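D-galactonate dehydratase family member RspA (Pantoea ananatis, PDB 3T6C) binds magnesium and slowly dehydrates D-gluconate to 2-dehydro-3-deoxy-D-gluconate in vitro, an enolase-superfamily enzyme probably without a significant role in gluconate breakdown in vivo. Local coordinates at residues A[44-49]-A[408-413]; A[158-163]-A[235-240]; A[258-263]-A[284-289]; A[333-338]-A[366-371]. All coordinates share one frame; numbering follows the deposited sequence.

Overall arrangement
Contact 1 joins the N-terminal sheet to a late segment of the chain, and the other three are nested along the sequence inside the loop it closes. Contacts 2, 3 and 4 follow in series among the helices of the barrel domain. Contact 1 lies across the chain's centre from contacts 2 and 3, about 39 and 43 Å away between centres. None touches another; contacts 2 and 3 approach most nearly, with about 8 Å between nearest atoms. None reaches the active site directly: between side chains, Val46 is about 12 Å from substrate-binding Asp352, Ala163 about 10 Å from His150, a probable substrate-binding residue, Ala260 about 11 Å from the magnesium ligand Glu272, and Ser338 about 10 Å from substrate-binding Arg319.

Contact 1: residues A[44-49]-A[408-413]; sequences LVVVKI and IDINEA
Lys48 and Glu412 meet in a salt bridge that ties strand 44-49 to the 408-413 segment, which leads into a short helix. Lys48 runs out fully extended, with CG anti to the backbone N (chi1 -178°), and this carries NZ to 2.7 Å from Glu412 OE2. The carboxylate receives it through the anti lone pair of OE2, on the side away from OE1. OE1 is turned to a second lysine, Lys33 of the neighbouring strand, so the two oxygens share out two positive charges.

The tighter apolar side lies further back along the strand. Val46 and Ile410 are both buried and reach for each other tip to tip, Val46 CG1 standing 4.1 Å from Ile410 CD1. Round the ammonium group, where Asp409 and Glu412 are partly exposed, the fit is looser and a water fills in: it accepts from Lys48 NZ at 2.8 Å and donates to Ile410 O at 2.6 Å. Its other hydrogen goes to Asp409 OD1 at a longer 3.2 Å. The ammonium group thus reaches Asp409 through the water, the direct NZ to OD1 separation being 5.6 Å.

Strand 44-51 is the middle one of the three-stranded antiparallel sheet, between 29-37 and 57-61, and Tyr57 makes a cation-pi contact with Lys48. The other face of strand 44-51, through Val45, Val47 and Ile49, packs on helices 68-83 and 108-129.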
loop_
_atom_site.group_PDB
_atom_site.type_symbol
_atom_site.label_atom_id
_atom_site.label_comp_id
_atom_site.label_asym_id
_atom_site.label_seq_id
_atom_site.Cartn_x
_atom_site.Cartn_y
_atom_site.Cartn_z
ATOM N N LEU A 44 5.713 1.231 46.285
ATOM C CA LEU A 44 4.398 1.527 45.672
ATOM C C LEU A 44 3.983 2.960 45.843
ATOM O O LEU A 44 4.347 3.563 46.845
ATOM C CB LEU A 44 3.293 0.702 46.359
ATOM C CG LEU A 44 3.615 -0.797 46.471
ATOM C CD1 LEU A 44 2.488 -1.499 47.215
ATOM C CD2 LEU A 44 3.799 -1.412 45.122
ATOM N N VAL A 45 3.203 3.508 44.887
ATOM C CA VAL A 45 2.593 4.841 45.041
ATOM C C VAL A 45 1.075 4.719 44.997
ATOM O O VAL A 45 0.517 4.249 43.994
ATOM C CB VAL A 45 3.039 5.784 43.918
ATOM C CG1 VAL A 45 2.549 7.200 44.200
ATOM C CG2 VAL A 45 4.572 5.759 43.781
ATOM N N VAL A 46 0.395 5.204 46.035
ATOM C CA VAL A 46 -1.051 5.064 46.141
ATOM C C VAL A 46 -1.616 6.477 46.311
ATOM O O VAL A 46 -0.987 7.322 46.946
ATOM C CB VAL A 46 -1.397 4.184 47.378
ATOM C CG1 VAL A 46 -2.837 4.374 47.840
ATOM C CG2 VAL A 46 -1.072 2.715 47.085
ATOM N N VAL A 47 -2.759 6.743 45.689
ATOM C CA VAL A 47 -3.474 7.991 45.881
ATOM C C VAL A 47 -4.758 7.753 46.674
ATOM O O VAL A 47 -5.465 6.762 46.456
ATOM C CB VAL A 47 -3.839 8.561 44.504
ATOM C CG1 VAL A 47 -4.883 9.668 44.610
ATOM C CG2 VAL A 47 -2.541 9.112 43.830
ATOM N N LYS A 48 -5.037 8.650 47.624
ATOM C CA LYS A 48 -6.346 8.646 48.325
ATOM C C LYS A 48 -7.066 9.970 48.066
ATOM O O LYS A 48 -6.516 11.038 48.361
ATOM C CB LYS A 48 -6.160 8.435 49.853
ATOM C CG LYS A 48 -7.501 8.372 50.597
ATOM C CD LYS A 48 -7.170 7.755 51.981
ATOM C CE LYS A 48 -8.361 7.498 52.826
ATOM N NZ LYS A 48 -7.884 6.897 54.149
ATOM N N ILE A 49 -8.278 9.921 47.502
ATOM C CA ILE A 49 -9.085 11.105 47.274
ATOM C C ILE A 49 -10.256 11.128 48.272
ATOM O O ILE A 49 -11.068 10.215 48.280
ATOM C CB ILE A 49 -9.660 11.134 45.852
ATOM C CG1 ILE A 49 -8.526 11.211 44.825
ATOM C CG2 ILE A 49 -10.640 12.334 45.726
ATOM C CD1 ILE A 49 -9.027 11.304 43.384
ATOM N N ILE A 408 -11.261 -2.583 47.785
ATOM C CA ILE A 408 -9.903 -2.573 48.339
ATOM C C ILE A 408 -9.785 -1.381 49.274
ATOM O O ILE A 408 -10.391 -0.318 49.059
ATOM C CB ILE A 408 -8.853 -2.463 47.158
ATOM C CG1 ILE A 408 -7.435 -2.803 47.632
ATOM C CG2 ILE A 408 -8.851 -1.047 46.493
ATOM C CD1 ILE A 408 -7.345 -4.204 48.142
ATOM N N ASP A 409 -8.987 -1.540 50.322
ATOM C CA ASP A 409 -8.785 -0.428 51.245
ATOM C C ASP A 409 -7.298 -0.299 51.563
ATOM O O ASP A 409 -6.467 -1.100 51.075
ATOM C CB ASP A 409 -9.593 -0.699 52.534
ATOM C CG ASP A 409 -9.897 0.584 53.333
ATOM O OD1 ASP A 409 -9.609 1.716 52.878
ATOM O OD2 ASP A 409 -10.429 0.432 54.460
ATOM N N ILE A 410 -6.930 0.739 52.333
ATOM C CA ILE A 410 -5.528 0.864 52.784
ATOM C C ILE A 410 -5.527 1.282 54.259
ATOM O O ILE A 410 -6.316 2.166 54.671
ATOM C CB ILE A 410 -4.682 1.874 51.949
ATOM C CG1 ILE A 410 -3.207 1.759 52.370
ATOM C CG2 ILE A 410 -5.201 3.333 52.111
ATOM C CD1 ILE A 410 -2.273 2.558 51.503
ATOM N N ASN A 411 -4.724 0.583 55.061
ATOM C CA ASN A 411 -4.553 0.980 56.449
ATOM C C ASN A 411 -3.354 1.901 56.446
ATOM O O ASN A 411 -2.214 1.466 56.314
ATOM C CB ASN A 411 -4.363 -0.283 57.296
ATOM C CG ASN A 411 -4.218 0.034 58.746
ATOM O OD1 ASN A 411 -3.549 0.997 59.104
ATOM N ND2 ASN A 411 -4.934 -0.705 59.595
ATOM N N GLU A 412 -3.612 3.200 56.629
ATOM C CA GLU A 412 -2.540 4.212 56.541
ATOM C C GLU A 412 -1.510 4.022 57.648
ATOM O O GLU A 412 -0.309 4.225 57.427
ATOM C CB GLU A 412 -3.114 5.615 56.636
ATOM C CG GLU A 412 -4.019 5.952 55.439
ATOM C CD GLU A 412 -4.323 7.423 55.282
ATOM O OE1 GLU A 412 -3.435 8.270 55.490
ATOM O OE2 GLU A 412 -5.484 7.720 54.968
ATOM N N ALA A 413 -1.977 3.662 58.841
ATOM C CA ALA A 413 -1.030 3.456 59.958
ATOM C C ALA A 413 -0.058 2.332 59.673
ATOM O O ALA A 413 1.133 2.465 59.954
ATOM C CB ALA A 413 -1.772 3.196 61.307
HETATM O O HOH W 1 -7.997 4.106 54.255
#

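Contact 2: residues A[158-163]-A[235-240]; sequences EVEDSA and NKLGFS
Glu160 and Ala163 meet Lys236 and Leu237 in a helix-to-helix packing contact in the outer helical layer of the barrel domain, where helix 156-168 lies against the C-terminal end of helix 219-237. The centre of the packing is apolar: Ala163 CB sits 3.7 Å from Leu237 CD1. Leu237 CD2 takes the other flank, 4.2 Å from Glu160 CG, and the leucine fork therefore touches both residues.

Further out, Glu160 and Lys236 pass across one another without pairing their charges. Glu160 extends with CG anti to the backbone N (chi1 173°), which lays its carboxylate against the lysine's first methylenes: OE2 is 3.5 Å from Lys236 CB and OE1 is 3.6 Å from Lys236 CG. Lys236 then bends at chi2 (-50°), its end leads away, and NZ stays 5.6 Å from Glu160 OE2. The acid has its polar partners on each oxygen instead. His232, one turn back on helix 219-237, hydrogen-bonds OE1, and Arg164 forms a salt bridge with OE2; these bonds probably fix the rotation of the carboxylate and offset its negative charge.

Helix 219-237 gives way at Gly238, whose positive phi (85°) turns the chain toward strand 242-246. Two helices packed side by side outside the parallel strands 173-176 and 242-246 are typical of the outer layer of the modified TIM barrel in the mandelate racemase/muconate lactonizing enzymes.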
loop_
_atom_site.group_PDB
_atom_site.type_symbol
_atom_site.label_atom_id
_atom_site.label_comp_id
_atom_site.label_asym_id
_atom_site.label_seq_id
_atom_site.Cartn_x
_atom_site.Cartn_y
_atom_site.Cartn_z
ATOM N N GLU A 158 15.965 -27.246 36.478
ATOM C CA GLU A 158 15.400 -26.424 37.545
ATOM C C GLU A 158 14.124 -25.769 37.052
ATOM O O GLU A 158 13.171 -25.638 37.810
ATOM C CB GLU A 158 16.390 -25.343 37.990
ATOM C CG GLU A 158 17.571 -25.949 38.736
ATOM C CD GLU A 158 18.406 -24.887 39.442
ATOM O OE1 GLU A 158 18.095 -23.672 39.348
ATOM O OE2 GLU A 158 19.384 -25.288 40.111
ATOM N N VAL A 159 14.127 -25.293 35.802
ATOM C CA VAL A 159 12.903 -24.654 35.268
ATOM C C VAL A 159 11.769 -25.693 35.219
ATOM O O VAL A 159 10.609 -25.430 35.629
ATOM C CB VAL A 159 13.142 -24.024 33.871
ATOM C CG1 VAL A 159 11.834 -23.393 33.322
ATOM C CG2 VAL A 159 14.188 -22.948 33.980
ATOM N N GLU A 160 12.114 -26.894 34.764
ATOM C CA GLU A 160 11.137 -27.982 34.714
ATOM C C GLU A 160 10.568 -28.264 36.090
ATOM O O GLU A 160 9.348 -28.405 36.254
ATOM C CB GLU A 160 11.793 -29.249 34.147
ATOM C CG GLU A 160 10.904 -30.507 34.212
ATOM C CD GLU A 160 11.698 -31.801 34.110
ATOM O OE1 GLU A 160 12.885 -31.787 33.699
ATOM O OE2 GLU A 160 11.104 -32.887 34.390
ATOM N N ASP A 161 11.426 -28.355 37.106
ATOM C CA ASP A 161 10.927 -28.685 38.440
ATOM C C ASP A 161 10.010 -27.585 38.958
ATOM O O ASP A 161 9.010 -27.836 39.618
ATOM C CB ASP A 161 12.082 -28.837 39.441
ATOM C CG ASP A 161 12.891 -30.122 39.246
ATOM O OD1 ASP A 161 12.355 -31.123 38.744
ATOM O OD2 ASP A 161 14.079 -30.090 39.616
ATOM N N SER A 162 10.379 -26.345 38.710
ATOM C CA SER A 162 9.559 -25.223 39.148
ATOM C C SER A 162 8.182 -25.226 38.454
ATOM O O SER A 162 7.129 -25.011 39.076
ATOM C CB SER A 162 10.284 -23.917 38.825
ATOM O OG SER A 162 9.433 -22.818 39.218
ATOM N N ALA A 163 8.197 -25.451 37.152
ATOM C CA ALA A 163 6.946 -25.442 36.392
ATOM C C ALA A 163 6.054 -26.594 36.861
ATOM O O ALA A 163 4.848 -26.412 36.999
ATOM C CB ALA A 163 7.217 -25.521 34.913
ATOM N N ASN A 235 8.905 -31.858 26.207
ATOM C CA ASN A 235 9.237 -33.274 26.332
ATOM C C ASN A 235 8.846 -33.809 27.704
ATOM O O ASN A 235 8.348 -34.936 27.826
ATOM C CB ASN A 235 10.734 -33.469 26.098
ATOM C CG ASN A 235 11.158 -34.940 26.154
ATOM O OD1 ASN A 235 10.403 -35.829 25.753
ATOM N ND2 ASN A 235 12.362 -35.193 26.636
ATOM N N LYS A 236 9.137 -33.021 28.732
ATOM C CA LYS A 236 8.904 -33.430 30.125
ATOM C C LYS A 236 7.485 -33.141 30.666
ATOM O O LYS A 236 6.975 -33.903 31.515
ATOM C CB LYS A 236 9.985 -32.800 31.023
ATOM C CG LYS A 236 11.448 -33.241 30.744
ATOM C CD LYS A 236 11.593 -34.741 30.683
ATOM C CE LYS A 236 13.031 -35.142 30.417
ATOM N NZ LYS A 236 13.231 -36.606 30.709
ATOM N N LEU A 237 6.931 -31.973 30.322
ATOM C CA LEU A 237 5.633 -31.536 30.842
ATOM C C LEU A 237 4.435 -31.759 29.942
ATOM O O LEU A 237 3.277 -31.747 30.440
ATOM C CB LEU A 237 5.666 -30.036 31.146
ATOM C CG LEU A 237 6.760 -29.471 32.050
ATOM C CD1 LEU A 237 6.603 -27.958 32.205
ATOM C CD2 LEU A 237 6.773 -30.192 33.376
ATOM N N GLY A 238 4.674 -32.011 28.655
ATOM C CA GLY A 238 3.552 -32.197 27.745
ATOM C C GLY A 238 2.952 -30.927 27.139
ATOM O O GLY A 238 3.415 -29.824 27.430
ATOM N N PHE A 239 1.940 -31.094 26.284
ATOM C CA PHE A 239 1.307 -29.974 25.570
ATOM C C PHE A 239 0.002 -29.472 26.146
ATOM O O PHE A 239 -0.587 -28.540 25.603
ATOM C CB PHE A 239 1.132 -30.332 24.065
ATOM C CG PHE A 239 2.404 -30.212 23.274
ATOM C CD1 PHE A 239 2.697 -29.025 22.587
ATOM C CD2 PHE A 239 3.329 -31.238 23.232
ATOM C CE1 PHE A 239 3.870 -28.888 21.872
ATOM C CE2 PHE A 239 4.522 -31.100 22.505
ATOM C CZ PHE A 239 4.787 -29.877 21.826
ATOM N N SER A 240 -0.492 -30.034 27.238
ATOM C CA SER A 240 -1.732 -29.492 27.772
ATOM C C SER A 240 -1.510 -28.162 28.450
ATOM O O SER A 240 -2.315 -27.243 28.298
ATOM C CB SER A 240 -2.391 -30.439 28.759
ATOM O OG SER A 240 -2.661 -31.679 28.126
#

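Contact 3: residues A[258-263]-A[284-289]; sequences HMAKAL and KMLRQQ
Gln289 and Lys261 bury more surface here than any other pair, and a single hydrogen bond joins them. Lys261 NZ donates to Gln289 OE1 at 2.8 Å, meeting the carbonyl at a C=O...N angle of 158° and tilted 16° from its plane. The lysine starts off with CG beside the backbone N and kinks at chi3 (70°), which swings its end over toward the amide. The two side chains cross at a slant, and Lys261 CD packs 4.0 Å from Gln289 CB, which adds a carbon contact beside the polar link.

Helices 253-262 and 283-289 are neighbours in the outer ring of the (beta/alpha)-barrel, linked in sequence through strand 270-272, which carries the magnesium ligand Glu272. On the barrel side Ala260 CB and Leu286 CD1 lie 4.4 Å apart, a looser apolar touch; Leu271 also packs on Ala260 from that strand.

Outward, the polar pair faces another molecule. Lys261 NZ also hydrogen-bonds Ser291 OG of a neighbouring subunit, and Gln289 NE2 bonds the backbone O atoms of Arg287 and Ser290 of that same subunit.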
loop_
_atom_site.group_PDB
_atom_site.type_symbol
_atom_site.label_atom_id
_atom_site.label_comp_id
_atom_site.label_asym_id
_atom_site.label_seq_id
_atom_site.Cartn_x
_atom_site.Cartn_y
_atom_site.Cartn_z
ATOM N N HIS A 258 13.555 -14.702 14.258
ATOM C CA HIS A 258 13.991 -16.085 14.217
ATOM C C HIS A 258 13.510 -16.866 15.475
ATOM O O HIS A 258 12.998 -17.993 15.366
ATOM C CB HIS A 258 15.521 -16.139 14.129
ATOM C CG HIS A 258 16.059 -17.531 14.222
ATOM N ND1 HIS A 258 16.321 -18.304 13.116
ATOM C CD2 HIS A 258 16.312 -18.314 15.301
ATOM C CE1 HIS A 258 16.761 -19.486 13.506
ATOM N NE2 HIS A 258 16.742 -19.529 14.824
ATOM N N MET A 259 13.600 -16.246 16.663
ATOM C CA MET A 259 13.168 -16.905 17.883
ATOM C C MET A 259 11.665 -17.204 17.796
ATOM O O MET A 259 11.241 -18.327 18.155
ATOM C CB MET A 259 13.457 -16.016 19.123
ATOM C CG MET A 259 12.802 -16.618 20.435
ATOM S SD MET A 259 13.028 -15.540 21.898
ATOM C CE MET A 259 14.686 -16.047 22.044
ATOM N N ALA A 260 10.832 -16.227 17.387
ATOM C CA ALA A 260 9.386 -16.505 17.267
ATOM C C ALA A 260 9.148 -17.746 16.347
ATOM O O ALA A 260 8.342 -18.660 16.662
ATOM C CB ALA A 260 8.668 -15.258 16.707
ATOM N N LYS A 261 9.841 -17.799 15.223
ATOM C CA LYS A 261 9.668 -18.941 14.314
ATOM C C LYS A 261 10.146 -20.244 14.933
ATOM O O LYS A 261 9.517 -21.317 14.763
ATOM C CB LYS A 261 10.430 -18.649 13.010
ATOM C CG LYS A 261 9.790 -17.482 12.255
ATOM C CD LYS A 261 10.681 -16.949 11.135
ATOM C CE LYS A 261 10.795 -17.913 9.975
ATOM N NZ LYS A 261 11.716 -17.385 8.882
ATOM N N ALA A 262 11.306 -20.190 15.595
ATOM C CA ALA A 262 11.895 -21.385 16.228
ATOM C C ALA A 262 11.073 -21.935 17.342
ATOM O O ALA A 262 11.182 -23.123 17.663
ATOM C CB ALA A 262 13.310 -21.065 16.736
ATOM N N LEU A 263 10.234 -21.087 17.921
ATOM C CA LEU A 263 9.351 -21.548 19.017
ATOM C C LEU A 263 8.029 -22.146 18.542
ATOM O O LEU A 263 7.291 -22.686 19.349
ATOM C CB LEU A 263 9.080 -20.346 19.937
ATOM C CG LEU A 263 10.299 -19.965 20.796
ATOM C CD1 LEU A 263 10.058 -18.656 21.531
ATOM C CD2 LEU A 263 10.602 -21.067 21.835
ATOM N N LYS A 284 5.832 -5.599 11.691
ATOM C CA LYS A 284 5.241 -5.926 10.378
ATOM C C LYS A 284 5.987 -7.105 9.761
ATOM O O LYS A 284 5.397 -8.091 9.313
ATOM C CB LYS A 284 5.319 -4.734 9.458
ATOM C CG LYS A 284 4.845 -5.167 8.046
ATOM C CD LYS A 284 4.653 -3.910 7.184
ATOM C CE LYS A 284 4.462 -4.266 5.730
ATOM N NZ LYS A 284 4.602 -3.044 4.901
ATOM N N MET A 285 7.313 -7.069 9.791
ATOM C CA MET A 285 8.055 -8.172 9.234
ATOM C C MET A 285 7.835 -9.454 10.015
ATOM O O MET A 285 7.628 -10.549 9.434
ATOM C CB MET A 285 9.541 -7.811 9.214
ATOM C CG MET A 285 10.377 -8.946 8.649
ATOM S SD MET A 285 12.128 -8.487 8.571
ATOM C CE MET A 285 12.863 -10.055 8.081
ATOM N N LEU A 286 7.923 -9.362 11.344
ATOM C CA LEU A 286 7.711 -10.557 12.161
ATOM C C LEU A 286 6.388 -11.254 11.822
ATOM O O LEU A 286 6.347 -12.495 11.725
ATOM C CB LEU A 286 7.747 -10.199 13.645
ATOM C CG LEU A 286 7.734 -11.385 14.587
ATOM C CD1 LEU A 286 8.477 -10.973 15.905
ATOM C CD2 LEU A 286 6.337 -11.885 14.955
ATOM N N ARG A 287 5.306 -10.489 11.670
ATOM C CA ARG A 287 3.970 -11.077 11.479
ATOM C C ARG A 287 3.739 -11.584 10.061
ATOM O O ARG A 287 2.744 -12.237 9.813
ATOM C CB ARG A 287 2.912 -10.055 11.905
ATOM C CG ARG A 287 3.056 -9.682 13.374
ATOM C CD ARG A 287 2.584 -10.801 14.304
ATOM N NE ARG A 287 1.143 -10.739 14.492
ATOM C CZ ARG A 287 0.485 -11.453 15.400
ATOM N NH1 ARG A 287 1.108 -12.392 16.097
ATOM N NH2 ARG A 287 -0.809 -11.184 15.643
ATOM N N GLN A 288 4.647 -11.314 9.135
ATOM C CA GLN A 288 4.545 -11.951 7.810
ATOM C C GLN A 288 5.174 -13.322 7.804
ATOM O O GLN A 288 5.047 -14.054 6.814
ATOM C CB GLN A 288 5.195 -11.067 6.738
ATOM C CG GLN A 288 4.490 -9.731 6.628
ATOM C CD GLN A 288 5.105 -8.823 5.577
ATOM O OE1 GLN A 288 5.656 -7.748 5.888
ATOM N NE2 GLN A 288 5.032 -9.249 4.337
ATOM N N GLN A 289 5.886 -13.657 8.888
ATOM C CA GLN A 289 6.685 -14.907 9.003
ATOM C C GLN A 289 6.198 -15.893 10.039
ATOM O O GLN A 289 6.334 -17.111 9.822
ATOM C CB GLN A 289 8.182 -14.641 9.124
ATOM C CG GLN A 289 8.708 -13.886 7.913
ATOM C CD GLN A 289 10.226 -13.865 7.886
ATOM O OE1 GLN A 289 10.895 -14.796 8.382
ATOM N NE2 GLN A 289 10.786 -12.812 7.283
#

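Contact 4: residues A[333-338]-A[366-371]; sequences KIAIYS and LSSPNF
Asn370 turns its amide to a backbone carbonyl of helix 328-340: ND2 donates to Ala335 O at 3.0 Å. The bond is bent, 143° at the hydrogen, and the acceptor stands 27° out of the plane of the Asn370 amide. Asn370 holds chi1 at 61°, with CG between its own backbone N and carbonyl carbon, and from there ND2 faces helix 328-340 and comes within 3.7 Å of Ser338 CB. The same nitrogen also donates to Val343 O, so the buried amide spans the helix and the loop that follows it.

Ser338 turns its hydroxyl back into its own helix, OG donating to Ile334 O at 2.8 Å. That oxygen also takes the helical bond from Ser338 N, the two donors arriving from opposite faces of its plane. Ser338 therefore presents its CB, rather than its OG, to the asparagine.

One helical turn earlier, Ala335 CB touches Ser368 OG at 4.0 Å; the serine hydroxyl is bonded to Leu364 O in helix 355-367. Ser368 leaves that helix and opens a type I turn to Phe371, which brings Asn370 round. The chain here passes from helix 355-367 to strand 374-375, packed against the preceding helix 328-340, a helix-to-strand connection as expected in the (beta/alpha)-barrel of the enolase superfamily.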
loop_
_atom_site.group_PDB
_atom_site.type_symbol
_atom_site.label_atom_id
_atom_site.label_comp_id
_atom_site.label_asym_id
_atom_site.label_seq_id
_atom_site.Cartn_x
_atom_site.Cartn_y
_atom_site.Cartn_z
ATOM N N LYS A 333 -10.761 1.769 27.319
ATOM C CA LYS A 333 -10.747 2.136 25.884
ATOM C C LYS A 333 -9.785 1.249 25.085
ATOM O O LYS A 333 -10.116 0.813 23.995
ATOM C CB LYS A 333 -10.406 3.609 25.665
ATOM C CG LYS A 333 -11.434 4.497 26.379
ATOM C CD LYS A 333 -11.067 5.938 26.126
ATOM C CE LYS A 333 -12.108 6.814 26.913
ATOM N NZ LYS A 333 -11.562 8.194 27.002
ATOM N N ILE A 334 -8.611 0.965 25.639
ATOM C CA ILE A 334 -7.664 0.099 24.933
ATOM C C ILE A 334 -8.214 -1.323 24.876
ATOM O O ILE A 334 -8.021 -2.039 23.888
ATOM C CB ILE A 334 -6.305 0.098 25.699
ATOM C CG1 ILE A 334 -5.627 1.468 25.496
ATOM C CG2 ILE A 334 -5.415 -1.038 25.139
ATOM C CD1 ILE A 334 -4.507 1.754 26.494
ATOM N N ALA A 335 -8.898 -1.767 25.950
ATOM C CA ALA A 335 -9.456 -3.113 25.931
ATOM C C ALA A 335 -10.509 -3.229 24.808
ATOM O O ALA A 335 -10.570 -4.229 24.102
ATOM C CB ALA A 335 -10.060 -3.424 27.302
ATOM N N ILE A 336 -11.359 -2.223 24.684
ATOM C CA ILE A 336 -12.393 -2.175 23.618
ATOM C C ILE A 336 -11.766 -2.061 22.219
ATOM O O ILE A 336 -12.168 -2.780 21.277
ATOM C CB ILE A 336 -13.358 -1.021 23.888
ATOM C CG1 ILE A 336 -14.278 -1.432 25.048
ATOM C CG2 ILE A 336 -14.148 -0.665 22.578
ATOM C CD1 ILE A 336 -15.103 -0.272 25.613
ATOM N N TYR A 337 -10.771 -1.210 22.083
ATOM C CA TYR A 337 -10.103 -1.093 20.775
ATOM C C TYR A 337 -9.486 -2.449 20.370
ATOM O O TYR A 337 -9.550 -2.861 19.216
ATOM C CB TYR A 337 -9.013 -0.004 20.866
ATOM C CG TYR A 337 -8.685 0.573 19.510
ATOM C CD1 TYR A 337 -9.430 1.636 19.024
ATOM C CD2 TYR A 337 -7.654 0.058 18.737
ATOM C CE1 TYR A 337 -9.207 2.163 17.771
ATOM C CE2 TYR A 337 -7.434 0.575 17.455
ATOM C CZ TYR A 337 -8.219 1.602 16.985
ATOM O OH TYR A 337 -7.961 2.139 15.735
ATOM N N SER A 338 -8.925 -3.151 21.350
ATOM C CA SER A 338 -8.386 -4.501 21.131
ATOM C C SER A 338 -9.491 -5.484 20.761
ATOM O O SER A 338 -9.351 -6.255 19.764
ATOM C CB SER A 338 -7.651 -4.978 22.401
ATOM O OG SER A 338 -6.574 -4.098 22.671
ATOM N N LEU A 366 -12.680 -9.035 34.567
ATOM C CA LEU A 366 -14.017 -9.620 34.702
ATOM C C LEU A 366 -15.022 -9.103 33.676
ATOM O O LEU A 366 -15.926 -9.886 33.276
ATOM C CB LEU A 366 -14.556 -9.386 36.112
ATOM C CG LEU A 366 -13.886 -10.246 37.162
ATOM C CD1 LEU A 366 -14.361 -9.766 38.534
ATOM C CD2 LEU A 366 -14.332 -11.710 36.981
ATOM N N SER A 367 -14.892 -7.823 33.287
ATOM C CA SER A 367 -15.903 -7.176 32.452
ATOM C C SER A 367 -15.567 -7.152 30.964
ATOM O O SER A 367 -16.366 -6.649 30.147
ATOM C CB SER A 367 -16.207 -5.764 32.988
ATOM O OG SER A 367 -15.009 -5.000 33.027
ATOM N N SER A 368 -14.384 -7.674 30.589
ATOM C CA SER A 368 -13.974 -7.648 29.172
ATOM C C SER A 368 -14.259 -8.942 28.435
ATOM O O SER A 368 -13.754 -9.989 28.810
ATOM C CB SER A 368 -12.436 -7.436 29.099
ATOM O OG SER A 368 -12.094 -6.130 29.468
ATOM N N PRO A 369 -15.001 -8.865 27.314
ATOM C CA PRO A 369 -15.217 -10.124 26.591
ATOM C C PRO A 369 -13.887 -10.745 26.098
ATOM O O PRO A 369 -13.743 -11.970 26.035
ATOM C CB PRO A 369 -16.061 -9.724 25.373
ATOM C CG PRO A 369 -16.504 -8.361 25.617
ATOM C CD PRO A 369 -15.690 -7.711 26.709
ATOM N N ASN A 370 -12.946 -9.864 25.767
ATOM C CA ASN A 370 -11.654 -10.216 25.216
ATOM C C ASN A 370 -10.560 -10.443 26.253
ATOM O O ASN A 370 -9.391 -10.212 25.934
ATOM C CB ASN A 370 -11.193 -9.237 24.146
ATOM C CG ASN A 370 -11.050 -7.855 24.677
ATOM O OD1 ASN A 370 -11.847 -7.391 25.490
ATOM N ND2 ASN A 370 -10.049 -7.143 24.178
ATOM N N PHE A 371 -10.906 -10.708 27.495
ATOM C CA PHE A 371 -9.855 -11.070 28.462
ATOM C C PHE A 371 -8.974 -12.202 27.957
ATOM O O PHE A 371 -9.494 -13.214 27.437
ATOM C CB PHE A 371 -10.531 -11.556 29.755
ATOM C CG PHE A 371 -9.560 -12.145 30.752
ATOM C CD1 PHE A 371 -8.574 -11.371 31.361
ATOM C CD2 PHE A 371 -9.634 -13.509 31.033
ATOM C CE1 PHE A 371 -7.671 -11.999 32.304
ATOM C CE2 PHE A 371 -8.754 -14.120 31.934
ATOM C CZ PHE A 371 -7.782 -13.316 32.567
#